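Thioesterase domain-containing protein (Pseudomonas aeruginosa, PDB 3F1T) is probably a hotdog-fold thioesterase of the PaaI type that hydrolyses acyl-CoA thioesters, perhaps 1,4-dihydroxy-2-naphthoyl-CoA, though its natural substrate is not established. Local coordinates at residues M63-T66 and C67-T71. Numbering follows the deposited sequence.
Sequences MDTT and CGIST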
HETATM    1  N   MSE B  63      -5.924 -13.849   3.679  0.50 17.59           N
HETATM    2  CA  MSE B  63      -4.654 -13.424   3.091  0.50 18.09           C
HETATM    3  C   MSE B  63      -3.726 -12.765   4.100  0.50 17.47           C
HETATM    4  O   MSE B  63      -2.508 -12.941   4.043  0.50 18.20           O
HETATM    5  CB  MSE B  63      -4.906 -12.479   1.918  0.50 16.57           C
HETATM    6  CG  MSE B  63      -5.518 -13.169   0.730  0.50 18.76           C
HETATM    7 SE   MSE B  63      -4.541 -14.736   0.162  0.50 19.91          SE
HETATM    8  CE  MSE B  63      -2.696 -14.107   0.328  0.50  6.88           C
ATOM      9  N   ASP B  64      -4.304 -12.024   5.037  1.00 17.98           N
ATOM     10  CA  ASP B  64      -3.611 -11.658   6.265  1.00 18.27           C
ATOM     11  C   ASP B  64      -3.113 -12.884   7.001  1.00 17.36           C
ATOM     12  O   ASP B  64      -1.967 -12.919   7.436  1.00 19.84           O
ATOM     13  CB  ASP B  64      -4.503 -10.817   7.189  1.00 20.79           C
ATOM     14  CG  ASP B  64      -3.755 -10.300   8.399  1.00 19.60           C
ATOM     15  OD1 ASP B  64      -2.522 -10.125   8.321  1.00 26.04           O
ATOM     16  OD2 ASP B  64      -4.379 -10.147   9.457  1.00 29.32           O
ATOM     17  N   THR B  65      -4.001 -13.858   7.216  1.00 20.67           N
ATOM     18  CA  THR B  65      -3.650 -15.118   7.903  1.00 18.40           C
ATOM     19  C   THR B  65      -2.599 -15.938   7.153  1.00 19.02           C
ATOM     20  O   THR B  65      -1.635 -16.428   7.741  1.00 19.96           O
ATOM     21  CB  THR B  65      -4.882 -16.012   8.089  1.00 19.03           C
ATOM     22  OG1 THR B  65      -5.878 -15.303   8.835  1.00 23.19           O
ATOM     23  CG2 THR B  65      -4.514 -17.301   8.824  1.00 21.12           C
ATOM     24  N   THR B  66      -2.794 -16.108   5.857  1.00 18.80           N
ATOM     25  CA  THR B  66      -1.812 -16.807   5.039  1.00 18.82           C
ATOM     26  C   THR B  66      -0.409 -16.200   5.151  1.00 17.25           C
ATOM     27  O   THR B  66       0.574 -16.928   5.280  1.00 18.89           O
ATOM     28  CB  THR B  66      -2.268 -16.888   3.554  1.00 17.74           C
ATOM     29  OG1 THR B  66      -3.475 -17.649   3.471  1.00 21.37           O
ATOM     30  CG2 THR B  66      -1.224 -17.570   2.703  1.00 15.46           C
ATOM     31  N   CYS B  67      -0.283 -14.892   4.918  1.00 18.77           N
ATOM     32  CA  CYS B  67       1.015 -14.211   5.064  1.00 17.19           C
ATOM     33  C   CYS B  67       1.616 -14.359   6.462  1.00 18.58           C
ATOM     34  O   CYS B  67       2.799 -14.664   6.622  1.00 17.12           O
ATOM     35  CB  CYS B  67       0.890 -12.726   4.718  1.00 20.04           C
ATOM     36  SG  CYS B  67       0.470 -12.385   2.989  1.00 18.27           S
ATOM     37  N   GLY B  68       0.807 -14.111   7.484  1.00 19.71           N
ATOM     38  CA  GLY B  68       1.268 -14.310   8.858  1.00 19.40           C
ATOM     39  C   GLY B  68       1.842 -15.695   9.068  1.00 20.33           C
ATOM     40  O   GLY B  68       2.948 -15.860   9.618  1.00 21.41           O
ATOM     41  N   ILE B  69       1.106 -16.712   8.630  1.00 18.26           N
ATOM     42  CA  ILE B  69       1.504 -18.073   8.960  1.00 18.54           C
ATOM     43  C   ILE B  69       2.670 -18.563   8.108  1.00 18.52           C
ATOM     44  O   ILE B  69       3.395 -19.482   8.487  1.00 20.51           O
ATOM     45  CB  ILE B  69       0.309 -19.032   8.867  1.00 19.68           C
ATOM     46  CG1 ILE B  69      -0.709 -18.700   9.962  1.00 14.82           C
ATOM     47  CG2 ILE B  69       0.773 -20.468   9.018  1.00 15.38           C
ATOM     48  CD1 ILE B  69      -1.890 -19.658   9.994  1.00 17.31           C
ATOM     49  N   SER B  70       2.855 -17.945   6.952  1.00 17.86           N
ATOM     50  CA  SER B  70       3.946 -18.316   6.057  1.00 18.17           C
ATOM     51  C   SER B  70       5.311 -18.001   6.643  1.00 18.95           C
ATOM     52  O   SER B  70       6.319 -18.558   6.205  1.00 18.67           O
ATOM     53  CB  SER B  70       3.788 -17.632   4.694  1.00 16.46           C
ATOM     54  OG  SER B  70       4.187 -16.277   4.760  1.00 17.90           O
ATOM     55  N   THR B  71       5.334 -17.228   7.726  1.00 20.43           N
ATOM     56  CA  THR B  71       6.577 -17.010   8.466  1.00 19.63           C
ATOM     57  C   THR B  71       7.137 -18.314   9.023  1.00 20.84           C
ATOM     58  O   THR B  71       8.327 -18.393   9.309  1.00 21.33           O
ATOM     59  CB  THR B  71       6.396 -16.007   9.629  1.00 17.29           C
ATOM     60  OG1 THR B  71       5.414 -16.505  10.545  1.00 22.22           O
ATOM     61  CG2 THR B  71       5.935 -14.667   9.110  1.00 17.59           C
TER
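Cys67 stands one turn beyond Met63 on helix 56-70, and its N donates an almost straight bond to Met63 O (3.1 Å, 169° at the hydrogen). Cys67 SG, beside its own backbone N (chi1 -65°), lies 3.2 Å from Met63 O. Met63 is a selenomethionine modelled in two conformers; in one of them its CE lies 4.5 Å from Cys67 SG, so this loose apolar touch is doubtful. The next two residues repeat the bond to the fourth residue back, Gly68 N to Asp64 O and Ile69 N to Thr65 O (2.9 Å from Ile69 N to Thr65 O). Ser70 N reaches Thr66 O at a more bent 137°, while Thr66 OG1 turns back to bond to Leu62 O. This is the long central helix of the hotdog fold, around which the antiparallel sheet curls: Cys67 and Thr66 pack on Ala104 of strand 100-109, Thr66 also on Leu37 of strand 34-39, and Thr65 and Ile69 meet Leu14 of helix 4-15. On the side facing helix 4-15 the Thr65 and Ile69 side chains lie side by side, pointing the same way, with Thr65 CG2 3.7 Å from Ile69 CD1. With CG2 anti to the backbone N, the methyl of Thr65 faces the isoleucine and OG1 turns back to Thr61 O. Further along, Ser70 OG donates to Cys67 O (2.8 Å) and is also hydrogen-bonded to Thr116 OG1 of strand 113-121.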